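Local coordinates for putative uncharacterized protein gbs0355 (Streptococcus agalactiae, PDB 3OKZ) that is of unknown function but belongs to the LytR/CpsA/Psr family, whose members probably attach glycopolymers to the bacterial cell envelope, at residues S21-G26 against D110-I115; S39-S44 against A88-G93; L262-L267 against A290-D295; S61-V66 against G178-Q183; H12-T17 against L232-S237. One frame throughout, in Å; residues are numbered along the deposited sequence.

Interaction 1. Residues S21-G26 against D110-I115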
# COMPACT_ATOMS: atom_id res chain seq x y z
N SER A 21 6.97 2.34 -10.86
CA SER A 21 6.44 2.37 -9.50
C SER A 21 4.95 2.56 -9.55
O SER A 21 4.43 3.37 -10.33
CB SER A 21 7.06 3.51 -8.69
OG SER A 21 6.64 4.79 -9.14
N ILE A 22 4.26 1.78 -8.74
CA ILE A 22 2.82 1.88 -8.66
C ILE A 22 2.44 1.93 -7.18
O ILE A 22 2.97 1.18 -6.36
CB ILE A 22 2.14 0.67 -9.33
CG1 ILE A 22 0.62 0.79 -9.21
CG2 ILE A 22 2.66 -0.61 -8.72
CD1 ILE A 22 -0.15 -0.36 -9.86
N LEU A 23 1.56 2.86 -6.86
CA LEU A 23 1.08 3.00 -5.50
C LEU A 23 -0.12 2.10 -5.42
O LEU A 23 -1.15 2.36 -6.04
CB LEU A 23 0.65 4.43 -5.22
CG LEU A 23 0.10 4.63 -3.80
CD1 LEU A 23 1.15 4.19 -2.81
CD2 LEU A 23 -0.25 6.09 -3.58
N LEU A 24 0.03 1.03 -4.66
CA LEU A 24 -1.04 0.07 -4.48
C LEU A 24 -1.79 0.42 -3.20
O LEU A 24 -1.20 0.58 -2.14
CB LEU A 24 -0.43 -1.35 -4.44
CG LEU A 24 -1.30 -2.61 -4.45
CD1 LEU A 24 -1.81 -2.90 -3.05
CD2 LEU A 24 -2.45 -2.44 -5.44
N MSE A 25 -3.11 0.57 -3.31
CA MSE A 25 -3.92 0.90 -2.14
C MSE A 25 -5.20 0.10 -1.96
O MSE A 25 -5.94 -0.17 -2.92
CB MSE A 25 -4.32 2.36 -2.15
CG MSE A 25 -3.18 3.33 -2.26
SE MSE A 25 -3.95 5.09 -2.39
CE MSE A 25 -3.76 5.62 -0.56
N GLY A 26 -5.45 -0.23 -0.70
CA GLY A 26 -6.64 -0.97 -0.31
C GLY A 26 -7.55 0.07 0.31
O GLY A 26 -7.23 0.68 1.34
N ASP A 110 4.94 6.47 -11.02
CA ASP A 110 4.40 6.07 -12.32
C ASP A 110 2.89 5.80 -12.38
O ASP A 110 2.14 6.49 -13.07
CB ASP A 110 5.16 4.85 -12.81
CG ASP A 110 6.55 5.19 -13.29
OD1 ASP A 110 7.46 4.34 -13.18
OD2 ASP A 110 6.74 6.32 -13.78
N TYR A 111 2.44 4.78 -11.65
CA TYR A 111 1.03 4.43 -11.68
C TYR A 111 0.38 4.45 -10.31
O TYR A 111 0.95 4.92 -9.33
CB TYR A 111 0.85 3.07 -12.35
CG TYR A 111 1.46 3.03 -13.73
CD1 TYR A 111 2.78 2.63 -13.91
CD2 TYR A 111 0.74 3.50 -14.83
CE1 TYR A 111 3.38 2.72 -15.17
CE2 TYR A 111 1.34 3.59 -16.09
CZ TYR A 111 2.65 3.20 -16.25
OH TYR A 111 3.25 3.35 -17.48
N PHE A 112 -0.84 3.92 -10.25
CA PHE A 112 -1.59 3.91 -9.02
C PHE A 112 -2.75 2.94 -9.15
O PHE A 112 -3.44 2.89 -10.17
CB PHE A 112 -2.12 5.33 -8.76
CG PHE A 112 -3.39 5.37 -7.97
CD1 PHE A 112 -3.35 5.38 -6.58
CD2 PHE A 112 -4.62 5.37 -8.63
CE1 PHE A 112 -4.53 5.40 -5.83
CE2 PHE A 112 -5.81 5.38 -7.90
CZ PHE A 112 -5.76 5.39 -6.49
N MSE A 113 -2.95 2.15 -8.11
CA MSE A 113 -4.04 1.20 -8.13
C MSE A 113 -4.75 1.14 -6.79
O MSE A 113 -4.12 1.11 -5.72
CB MSE A 113 -3.53 -0.19 -8.50
CG MSE A 113 -4.61 -1.25 -8.52
SE MSE A 113 -3.97 -2.99 -8.99
CE MSE A 113 -4.32 -2.95 -10.88
N GLN A 114 -6.08 1.15 -6.85
CA GLN A 114 -6.85 1.07 -5.62
C GLN A 114 -7.91 0.00 -5.76
O GLN A 114 -8.52 -0.14 -6.82
CB GLN A 114 -7.48 2.43 -5.29
CG GLN A 114 -8.55 2.93 -6.24
CD GLN A 114 -8.88 4.39 -5.97
OE1 GLN A 114 -8.70 4.89 -4.86
NE2 GLN A 114 -9.36 5.09 -6.99
N ILE A 115 -8.08 -0.76 -4.68
CA ILE A 115 -9.06 -1.84 -4.63
C ILE A 115 -9.79 -1.79 -3.29
O ILE A 115 -9.16 -1.64 -2.24
CB ILE A 115 -8.36 -3.21 -4.77
CG1 ILE A 115 -7.49 -3.21 -6.03
CG2 ILE A 115 -9.40 -4.33 -4.85
CD1 ILE A 115 -6.94 -4.56 -6.44
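Residues 21-26 and 111-115 are parallel strands, 16° apart, joined by backbone hydrogen bonds. Ser-21 O accepts from Tyr-111 N at 2.8 Å, nearly straight and in the carbonyl plane. Leu-23 N then reaches Tyr-111 O at 3.3 Å, but from above the plane of that carbonyl. Leu-23 O takes Met-113 N at 2.8 Å. Met-25 ends the series: its N meets Met-113 O, and its O meets Ile-115 N, each donor lying nearly along the C=O axis. At the start, Ser-21 N gives to the anti lone pair of Asp-110 OD1 at 3.1 Å, and Asp-110 N makes a weak bond back to Ser-21 OG.

This pairing lies inside the mixed central sheet of the LytR/CpsA/Psr domain. Strand 41-51 lines the other edge of 20-28, and strand 217-219 that of 111-116.

Side chains alternate between two faces. On one, the extended Ile-22 (chi1 179°) puts CD1 3.6 Å from CB of Met-113. Leu-24 and Met-113 lie side by side, CD2 against selenium. On the other, SE of selenomethionine Met-25 sits in plane at the Phe-112 ring edge, 4.9 Å from its centroid, a Met-aromatic contact. Helix 93-105 packs on this face: Leu-98 touches Leu-23, Ala-97 touches Met-25 and Ala-94 touches Phe-112. From the Ile-22 face, Tyr-111 reaches out to hydrogen-bond Ile-14 N through its OH.

Interaction 2. Residues S39-S44 against A88-G93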
# COMPACT_ATOMS: atom_id res chain seq x y z
N SER A 39 -14.46 6.85 -2.30
CA SER A 39 -14.08 7.74 -1.21
C SER A 39 -14.07 6.93 0.06
O SER A 39 -14.90 6.04 0.25
CB SER A 39 -15.08 8.88 -1.06
OG SER A 39 -16.32 8.39 -0.59
N GLY A 40 -13.13 7.23 0.94
CA GLY A 40 -13.05 6.47 2.18
C GLY A 40 -11.75 6.66 2.94
O GLY A 40 -11.30 7.79 3.13
N ASN A 41 -11.16 5.54 3.36
CA ASN A 41 -9.93 5.57 4.13
C ASN A 41 -8.86 4.64 3.58
O ASN A 41 -9.16 3.52 3.15
CB ASN A 41 -10.23 5.20 5.58
CG ASN A 41 -10.78 6.37 6.36
OD1 ASN A 41 -10.03 7.26 6.76
ND2 ASN A 41 -12.10 6.38 6.57
N SER A 42 -7.62 5.11 3.58
CA SER A 42 -6.50 4.31 3.10
C SER A 42 -6.31 3.20 4.11
O SER A 42 -5.70 3.40 5.16
CB SER A 42 -5.22 5.15 2.99
OG SER A 42 -4.74 5.58 4.25
N ASP A 43 -6.87 2.04 3.79
CA ASP A 43 -6.78 0.88 4.66
C ASP A 43 -5.39 0.28 4.54
O ASP A 43 -4.95 -0.48 5.40
CB ASP A 43 -7.83 -0.14 4.25
CG ASP A 43 -8.10 -1.15 5.34
OD1 ASP A 43 -8.51 -0.72 6.44
OD2 ASP A 43 -7.90 -2.35 5.09
N SER A 44 -4.70 0.64 3.47
CA SER A 44 -3.36 0.15 3.22
C SER A 44 -2.68 0.94 2.12
O SER A 44 -3.33 1.38 1.16
CB SER A 44 -3.38 -1.31 2.81
OG SER A 44 -2.06 -1.78 2.66
N ALA A 88 -4.45 11.69 4.03
CA ALA A 88 -4.40 12.18 2.65
C ALA A 88 -5.62 11.70 1.88
O ALA A 88 -6.43 12.51 1.42
CB ALA A 88 -3.14 11.70 1.98
N TYR A 89 -5.76 10.39 1.74
CA TYR A 89 -6.90 9.82 1.03
C TYR A 89 -8.20 10.21 1.74
O TYR A 89 -9.16 10.64 1.11
CB TYR A 89 -6.78 8.29 0.99
CG TYR A 89 -7.72 7.60 0.02
CD1 TYR A 89 -9.06 7.38 0.35
CD2 TYR A 89 -7.27 7.15 -1.22
CE1 TYR A 89 -9.92 6.72 -0.54
CE2 TYR A 89 -8.12 6.49 -2.11
CZ TYR A 89 -9.43 6.28 -1.76
OH TYR A 89 -10.27 5.63 -2.64
N ALA A 90 -8.21 10.08 3.06
CA ALA A 90 -9.38 10.43 3.88
C ALA A 90 -9.99 11.79 3.52
O ALA A 90 -11.22 11.93 3.49
CB ALA A 90 -9.01 10.40 5.35
N SER A 91 -9.17 12.79 3.27
CA SER A 91 -9.71 14.10 2.93
C SER A 91 -9.33 14.61 1.54
O SER A 91 -9.34 15.82 1.29
CB SER A 91 -9.26 15.12 3.98
OG SER A 91 -7.86 15.09 4.13
N GLY A 92 -9.00 13.70 0.64
CA GLY A 92 -8.61 14.11 -0.70
C GLY A 92 -8.53 12.92 -1.63
O GLY A 92 -8.20 13.05 -2.80
N GLY A 93 -8.82 11.75 -1.07
CA GLY A 93 -8.79 10.52 -1.83
C GLY A 93 -7.52 10.26 -2.63
O GLY A 93 -6.50 10.90 -2.41
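Tyr-89 carries most of this contact. Its CB lies 4.0 Å from CB of Ser-42, the first residue it meets on the incoming strand. CG stands anti to the backbone N (chi1 -167°), so the ring runs along the backbone of Gly-40 to Ser-42. CD1 comes 3.6 Å from Gly-40 O. CE1 is 3.6 Å from Gly-40 N, which lies at the ring edge and in its plane. One face of the ring is taken by Gly-93 CA of its own segment, offset toward the rim. At the tip, Tyr-89 OH is hydrogen-bonded to Gln-114 OE1 and more weakly to Trp-38 O. That phenol is buried, and the bond ties it to strand 111-116.

Next to the tyrosine, Ala-90 CA points its hydrogen at Gly-40 O, 3.3 Å away, with a nearly straight angle of 166°. Ala-90 CB meets Asn-41 OD1 at 3.6 Å. No conventional hydrogen bond joins the two segments. Some polar groups have other partners: Ser-42 OG bonds to Asn-86 OD1, and Tyr-89 O accepts from both Gly-92 N and Gly-93 N where the short helix 87-90 ends. Helix 93-105 packs on Tyr-89 through Ala-94 and Ala-97.

The contact thus seats a helix end against the start of strand 41-51. Just past it, Asp-43 and Ser-44 both face Gly-26 of strand 20-28, which is a classic beta bulge in the central sheet.

Interaction 3. Residues L262-L267 against A290-D295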
# COMPACT_ATOMS: atom_id res chain seq x y z
N LEU A 262 9.44 9.72 11.54
CA LEU A 262 10.59 9.18 10.82
C LEU A 262 11.87 9.98 11.05
O LEU A 262 11.83 11.19 11.23
CB LEU A 262 10.28 9.17 9.32
CG LEU A 262 9.01 8.43 8.92
CD1 LEU A 262 8.67 8.72 7.49
CD2 LEU A 262 9.22 6.95 9.13
N THR A 263 13.01 9.29 11.03
CA THR A 263 14.29 9.97 11.19
C THR A 263 14.85 10.28 9.82
O THR A 263 14.52 9.61 8.83
CB THR A 263 15.33 9.11 11.91
OG1 THR A 263 15.13 7.72 11.61
CG2 THR A 263 15.25 9.35 13.39
N LYS A 264 15.72 11.30 9.76
CA LYS A 264 16.35 11.69 8.50
C LYS A 264 17.16 10.53 7.92
O LYS A 264 16.97 10.15 6.77
CB LYS A 264 17.25 12.90 8.72
CG LYS A 264 16.52 14.23 8.96
CD LYS A 264 17.50 15.40 9.13
CE LYS A 264 16.79 16.73 9.41
NZ LYS A 264 17.74 17.84 9.72
N LYS A 265 18.05 9.98 8.73
CA LYS A 265 18.92 8.88 8.30
C LYS A 265 18.16 7.75 7.61
O LYS A 265 18.64 7.18 6.64
CB LYS A 265 19.66 8.31 9.51
CG LYS A 265 20.86 7.42 9.18
CD LYS A 265 22.12 8.26 8.94
CE LYS A 265 23.37 7.38 8.82
NZ LYS A 265 24.63 8.18 8.77
N HIS A 266 16.98 7.44 8.13
CA HIS A 266 16.17 6.34 7.60
C HIS A 266 15.41 6.65 6.32
O HIS A 266 15.59 5.97 5.31
CB HIS A 266 15.16 5.89 8.67
CG HIS A 266 14.46 4.61 8.34
ND1 HIS A 266 13.09 4.47 8.42
CD2 HIS A 266 14.95 3.40 7.98
CE1 HIS A 266 12.77 3.23 8.12
NE2 HIS A 266 13.87 2.56 7.85
N LEU A 267 14.56 7.67 6.37
CA LEU A 267 13.76 8.03 5.21
C LEU A 267 14.58 8.23 3.94
O LEU A 267 14.12 7.90 2.86
CB LEU A 267 12.92 9.28 5.51
CG LEU A 267 12.06 9.84 4.37
CD1 LEU A 267 11.27 8.74 3.70
CD2 LEU A 267 11.13 10.89 4.92
N ALA A 290 7.45 15.13 5.06
CA ALA A 290 7.19 14.56 6.37
C ALA A 290 8.03 15.22 7.43
O ALA A 290 9.13 15.71 7.16
CB ALA A 290 7.45 13.05 6.35
N ILE A 291 7.50 15.22 8.65
CA ILE A 291 8.13 15.81 9.80
C ILE A 291 9.23 14.88 10.29
O ILE A 291 8.97 13.76 10.71
CB ILE A 291 7.09 16.03 10.92
CG1 ILE A 291 6.10 17.11 10.49
CG2 ILE A 291 7.77 16.45 12.20
CD1 ILE A 291 5.36 16.79 9.21
N LEU A 292 10.47 15.33 10.22
CA LEU A 292 11.57 14.50 10.65
C LEU A 292 11.78 14.52 12.16
O LEU A 292 11.48 15.51 12.85
CB LEU A 292 12.85 14.91 9.93
CG LEU A 292 12.71 14.82 8.41
CD1 LEU A 292 13.93 15.43 7.76
CD2 LEU A 292 12.53 13.35 7.96
N TYR A 293 12.30 13.41 12.66
CA TYR A 293 12.54 13.22 14.09
C TYR A 293 13.47 14.25 14.67
O TYR A 293 13.29 14.64 15.82
CB TYR A 293 13.09 11.81 14.32
CG TYR A 293 13.38 11.45 15.76
CD1 TYR A 293 14.63 11.67 16.32
CD2 TYR A 293 12.40 10.85 16.55
CE1 TYR A 293 14.91 11.29 17.64
CE2 TYR A 293 12.67 10.46 17.87
CZ TYR A 293 13.93 10.68 18.41
OH TYR A 293 14.20 10.27 19.69
N GLU A 294 14.43 14.70 13.88
CA GLU A 294 15.41 15.68 14.34
C GLU A 294 14.89 17.10 14.37
O GLU A 294 15.17 17.84 15.30
CB GLU A 294 16.68 15.63 13.48
CG GLU A 294 17.48 14.33 13.57
CD GLU A 294 16.87 13.16 12.78
OE1 GLU A 294 17.49 12.08 12.73
OE2 GLU A 294 15.77 13.33 12.22
N ASP A 295 14.15 17.49 13.35
CA ASP A 295 13.61 18.85 13.29
C ASP A 295 12.44 19.00 14.25
O ASP A 295 12.00 20.11 14.53
CB ASP A 295 13.14 19.21 11.87
CG ASP A 295 14.15 18.84 10.81
OD1 ASP A 295 15.35 19.16 10.97
OD2 ASP A 295 13.73 18.22 9.80
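Leu-262 opens the contact with its backbone: O accepts from Tyr-293 N at 2.7 Å, the donor lying in the carbonyl plane. Thr-263 follows at the N-cap position of helix 264-277, though its side chain makes no capping bond. Its CG2 lies alongside Tyr-293, 3.4 Å from CB, and the two side chains point the same way. Lys-264 N, in the first turn, gives instead to Glu-294 OE2 at 3.2 Å. The donor stands above the carboxylate plane. A bend at chi2 (77°) brings the glutamate there, and its charge should suit a helix N-terminus.

Two helix starts are thus set against each other, since Leu-292 is itself the N-cap residue of the short helix 293-296. The centre of this contact lies about 21 Å from the centre of the chain. It adjoins strand 67-69, where Leu-67 has a backbone hydrogen bond with Ile-291.

The Lys-264 side chain is extended beyond CG and crosses Leu-292 at about a right angle. Its NZ makes a salt bridge, 3.0 Å long, to the syn lone pair of Asp-295 OD1. Leu-267, one turn on, places CD2 4.2 Å from CD2 of Leu-292.

Interaction 4. Residues S61-V66 against G178-Q183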
# COMPACT_ATOMS: atom_id res chain seq x y z
N SER A 61 5.63 -0.99 2.53
CA SER A 61 4.40 -0.61 3.22
C SER A 61 4.64 0.75 3.87
O SER A 61 5.73 1.02 4.39
CB SER A 61 4.07 -1.65 4.30
OG SER A 61 3.96 -2.96 3.76
N LEU A 62 3.63 1.61 3.85
CA LEU A 62 3.78 2.95 4.40
C LEU A 62 2.89 3.15 5.62
O LEU A 62 1.67 3.25 5.49
CB LEU A 62 3.44 3.98 3.32
CG LEU A 62 4.04 3.66 1.95
CD1 LEU A 62 3.59 4.68 0.89
CD2 LEU A 62 5.55 3.62 2.07
N GLU A 63 3.51 3.22 6.79
CA GLU A 63 2.82 3.39 8.07
C GLU A 63 1.81 4.53 8.08
O GLU A 63 2.19 5.70 7.97
CB GLU A 63 3.84 3.60 9.19
CG GLU A 63 3.21 3.86 10.54
CD GLU A 63 2.13 2.84 10.88
OE1 GLU A 63 2.44 1.62 10.89
OE2 GLU A 63 0.98 3.25 11.14
N ARG A 64 0.54 4.19 8.22
CA ARG A 64 -0.55 5.16 8.23
C ARG A 64 -0.45 6.25 9.29
O ARG A 64 -1.04 7.32 9.13
CB ARG A 64 -1.88 4.44 8.44
CG ARG A 64 -1.88 3.56 9.70
CD ARG A 64 -3.26 3.01 9.98
NE ARG A 64 -3.84 2.40 8.78
CZ ARG A 64 -5.04 1.84 8.74
NH1 ARG A 64 -5.80 1.81 9.83
NH2 ARG A 64 -5.48 1.32 7.60
N ASP A 65 0.29 5.98 10.36
CA ASP A 65 0.45 6.94 11.46
C ASP A 65 1.65 7.89 11.30
O ASP A 65 1.92 8.70 12.18
CB ASP A 65 0.54 6.18 12.80
CG ASP A 65 -0.80 5.56 13.23
OD1 ASP A 65 -0.82 4.74 14.17
OD2 ASP A 65 -1.85 5.91 12.63
N VAL A 66 2.35 7.79 10.18
CA VAL A 66 3.50 8.65 9.92
C VAL A 66 3.08 10.13 9.89
O VAL A 66 2.10 10.50 9.25
CB VAL A 66 4.16 8.26 8.58
CG1 VAL A 66 5.10 9.35 8.11
CG2 VAL A 66 4.92 6.96 8.76
N GLY A 178 1.28 -4.45 16.67
CA GLY A 178 0.32 -3.49 16.15
C GLY A 178 0.33 -3.34 14.65
O GLY A 178 0.42 -4.33 13.93
N ASP A 179 0.26 -2.10 14.17
CA ASP A 179 0.21 -1.82 12.74
C ASP A 179 1.35 -2.36 11.91
O ASP A 179 1.27 -2.40 10.69
CB ASP A 179 0.07 -0.31 12.50
CG ASP A 179 -0.65 0.00 11.19
OD1 ASP A 179 -1.78 -0.50 11.00
OD2 ASP A 179 -0.10 0.76 10.36
N TYR A 180 2.43 -2.79 12.56
CA TYR A 180 3.56 -3.34 11.81
C TYR A 180 3.34 -4.83 11.59
O TYR A 180 3.74 -5.38 10.56
CB TYR A 180 4.87 -3.06 12.54
CG TYR A 180 5.15 -1.57 12.56
CD1 TYR A 180 5.14 -0.83 11.37
CD2 TYR A 180 5.35 -0.88 13.75
CE1 TYR A 180 5.32 0.54 11.37
CE2 TYR A 180 5.54 0.50 13.76
CZ TYR A 180 5.52 1.20 12.56
OH TYR A 180 5.72 2.56 12.55
N GLY A 181 2.71 -5.46 12.58
CA GLY A 181 2.39 -6.87 12.47
C GLY A 181 1.34 -6.91 11.38
O GLY A 181 1.47 -7.60 10.37
N ARG A 182 0.30 -6.10 11.59
CA ARG A 182 -0.81 -5.99 10.66
C ARG A 182 -0.35 -5.80 9.22
O ARG A 182 -0.98 -6.31 8.29
CB ARG A 182 -1.69 -4.81 11.06
CG ARG A 182 -2.78 -4.50 10.05
CD ARG A 182 -3.68 -3.36 10.51
NE ARG A 182 -4.78 -3.17 9.57
CZ ARG A 182 -5.55 -2.10 9.52
NH1 ARG A 182 -5.36 -1.09 10.37
NH2 ARG A 182 -6.52 -2.03 8.61
N GLN A 183 0.75 -5.07 9.03
CA GLN A 183 1.26 -4.84 7.68
C GLN A 183 2.00 -6.02 7.09
O GLN A 183 1.90 -6.27 5.88
CB GLN A 183 2.13 -3.59 7.64
CG GLN A 183 1.27 -2.33 7.58
CD GLN A 183 2.09 -1.08 7.67
OE1 GLN A 183 2.67 -0.81 8.70
NE2 GLN A 183 2.14 -0.32 6.59
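Two carboxylates meet first. Glu-63 OE1 and Asp-179 OD2 are 2.7 Å apart, with their planes turned 68° against each other. Two acids so near each other could shift each other's ionisation. The other glutamate oxygen, OE2, accepts from Asp-65 N at 2.9 Å through its anti lone pair. That bond fixes the carboxylate within the type I turn from Glu-63 to Val-66.

Two guanidinium groups also meet. NH1 of Arg-182 stands over one face of the Arg-64 group, 3.0 Å from its NH1, and the planes are 74° apart. Arg-64 is poorly ordered, so its position is approximate. Two aspartates lie near the pair. Asp-179 OD1 lies 4.2 Å from Arg-64 NE, well out of the guanidinium plane, and forms a long salt bridge to Arg-182 NH1 at 3.7 Å. Asp-43 makes long, weak ion pairs with both arginines. The mix should temper the repulsion of like charges.

Packing completes the contact. The Tyr-180 ring crosses Glu-63 at about a right angle, with CG of the glutamate 3.5 Å from OH of the tyrosine. That hydroxyl is hydrogen-bonded to Gln-260 OE1. Gln-183 rests on CB of Ser-61.

The start of helix 178-200 is thus set against the end of strand 56-62 and the turn beyond it. A largely buried group of acids and arginines beside the central sheet is consistent with the polyprenyl-phosphate head-group site of LytR/CpsA/Psr relatives.

Interaction 5. Residues H12-T17 against L232-S237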
# COMPACT_ATOMS: atom_id res chain seq x y z
N HIS A 12 4.85 6.44 -19.59
CA HIS A 12 4.84 5.43 -20.64
C HIS A 12 5.72 4.24 -20.30
O HIS A 12 5.99 3.40 -21.16
CB HIS A 12 5.28 6.05 -21.96
CG HIS A 12 4.44 7.21 -22.40
ND1 HIS A 12 3.09 7.09 -22.67
CD2 HIS A 12 4.75 8.51 -22.59
CE1 HIS A 12 2.61 8.27 -23.00
NE2 HIS A 12 3.59 9.15 -22.96
N ALA A 13 6.15 4.17 -19.05
CA ALA A 13 7.02 3.10 -18.57
C ALA A 13 6.64 1.70 -19.02
O ALA A 13 7.50 0.87 -19.31
CB ALA A 13 7.11 3.16 -17.05
N ILE A 14 5.35 1.41 -19.06
CA ILE A 14 4.91 0.09 -19.46
C ILE A 14 4.93 -0.08 -20.97
O ILE A 14 5.20 -1.17 -21.48
CB ILE A 14 3.50 -0.21 -18.92
CG1 ILE A 14 3.57 -0.43 -17.40
CG2 ILE A 14 2.90 -1.42 -19.62
CD1 ILE A 14 2.28 -0.83 -16.77
N GLU A 15 4.66 1.00 -21.69
CA GLU A 15 4.66 0.97 -23.15
C GLU A 15 6.09 0.88 -23.67
O GLU A 15 6.31 0.65 -24.85
CB GLU A 15 4.00 2.22 -23.72
CG GLU A 15 2.57 2.40 -23.26
CD GLU A 15 2.49 3.03 -21.89
OE1 GLU A 15 2.41 4.27 -21.83
OE2 GLU A 15 2.51 2.28 -20.89
N GLU A 16 7.04 1.03 -22.76
CA GLU A 16 8.45 0.99 -23.12
C GLU A 16 9.21 -0.03 -22.28
O GLU A 16 10.43 -0.00 -22.22
CB GLU A 16 9.05 2.38 -22.92
CG GLU A 16 8.15 3.47 -23.48
CD GLU A 16 8.63 4.86 -23.15
OE1 GLU A 16 7.94 5.82 -23.56
OE2 GLU A 16 9.68 4.99 -22.49
N THR A 17 8.46 -0.92 -21.63
CA THR A 17 9.03 -1.95 -20.78
C THR A 17 10.13 -1.42 -19.86
O THR A 17 11.17 -2.07 -19.68
CB THR A 17 9.60 -3.10 -21.62
OG1 THR A 17 8.75 -3.35 -22.75
CG2 THR A 17 9.67 -4.38 -20.78
N LEU A 232 2.58 -8.52 -19.55
CA LEU A 232 3.20 -9.84 -19.43
C LEU A 232 4.71 -9.69 -19.36
O LEU A 232 5.42 -10.54 -18.82
CB LEU A 232 2.85 -10.70 -20.64
CG LEU A 232 1.53 -11.46 -20.71
CD1 LEU A 232 0.45 -10.79 -19.87
CD2 LEU A 232 1.12 -11.54 -22.17
N ALA A 233 5.21 -8.59 -19.91
CA ALA A 233 6.63 -8.34 -19.90
C ALA A 233 7.17 -8.26 -18.48
O ALA A 233 8.38 -8.42 -18.27
CB ALA A 233 6.94 -7.04 -20.64
N TYR A 234 6.29 -8.05 -17.50
CA TYR A 234 6.74 -7.95 -16.11
C TYR A 234 6.38 -9.16 -15.24
O TYR A 234 6.73 -9.23 -14.05
CB TYR A 234 6.20 -6.68 -15.46
CG TYR A 234 6.46 -5.40 -16.23
CD1 TYR A 234 5.71 -5.07 -17.36
CD2 TYR A 234 7.44 -4.49 -15.81
CE1 TYR A 234 5.91 -3.87 -18.05
CE2 TYR A 234 7.65 -3.28 -16.49
CZ TYR A 234 6.88 -2.98 -17.60
OH TYR A 234 7.04 -1.77 -18.26
N LYS A 235 5.69 -10.13 -15.85
CA LYS A 235 5.27 -11.35 -15.15
C LYS A 235 6.42 -12.10 -14.49
O LYS A 235 6.25 -12.71 -13.44
CB LYS A 235 4.53 -12.28 -16.12
CG LYS A 235 4.22 -13.67 -15.55
CD LYS A 235 4.01 -14.69 -16.65
CE LYS A 235 4.38 -16.10 -16.19
NZ LYS A 235 3.41 -16.69 -15.22
N ASP A 236 7.59 -12.07 -15.11
CA ASP A 236 8.75 -12.77 -14.56
C ASP A 236 9.28 -12.01 -13.35
O ASP A 236 9.76 -12.60 -12.39
CB ASP A 236 9.85 -12.90 -15.61
CG ASP A 236 9.31 -13.28 -16.97
OD1 ASP A 236 8.57 -12.46 -17.57
OD2 ASP A 236 9.60 -14.40 -17.43
N SER A 237 9.18 -10.68 -13.42
CA SER A 237 9.66 -9.81 -12.36
C SER A 237 8.92 -10.07 -11.05
O SER A 237 9.50 -9.95 -9.97
CB SER A 237 9.49 -8.34 -12.75
OG SER A 237 10.33 -8.02 -13.84
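Two type I beta turns meet here, one in the N-terminal segment (Ile-14 to Thr-17), the other where helix 228-232 ends (Leu-232 to Lys-235). Tyr-234 does most of the touching. Its CG is anti to the carbonyl carbon (chi1 -52°), and the phenol tip enters the first turn. OH comes 3.1 Å from Ile-14 CA and 3.2 Å from Thr-17 CA. Ala-13 O lies near the ring plane, 2.9 Å from the Tyr-234 OH, but the angle is too poor for a hydrogen bond. The hydroxyl is hydrogen-bonded to Lys-18 O, just beyond the turn.

Ile-14 crosses the ring obliquely. Its CG1 is 3.8 Å from OH of Tyr-234, and its CG2 lies 4.2 Å from CE1 of Tyr-234. A second, smaller contact joins methyl groups: Thr-17 CG2, anti to its backbone N, sits 3.8 Å from Ala-233 CB.

Within the first segment, His-12 ND1 gives to the anti lone pair of Glu-15 OE1 at 3.0 Å. The acceptor lies in the imidazole plane, so this is a His-carboxylate hydrogen bond within the N-terminal segment. Phe-20 meets the Tyr-234 ring edge-to-face and also touches Ile-14. Pro-52 and Ile-50 pack on the tyrosine as well.

No hydrogen bond links the two segments. This is turn-to-turn packing around one aromatic side chain, and it lays the N-terminal segment on the loop that leads into strand 241-252.

Overall arrangement
Interactions 1, 2 and 4 share the central mixed sheet, through strands 111-116, 20-28, 41-51 and 56-62, which are neighbours in that order. Interaction 2 touches both others, with centres about 13 Å from interaction 1 and about 15 Å from interaction 4. Along the chain interactions 2 and 4 alternate their segments, as do 1 and 4, so residues far apart in sequence join around one sheet. Interaction 5 spans 1, 2 and 4 in sequence, and Tyr-111 connects it to interaction 1. Interaction 3 follows last, about 34 Å from interaction 5 between centres, and meets interaction 4 through Leu-262 and Val-66. Interaction 4 holds charges of a probable lipid-phosphate site; 3 and 5 are peripheral.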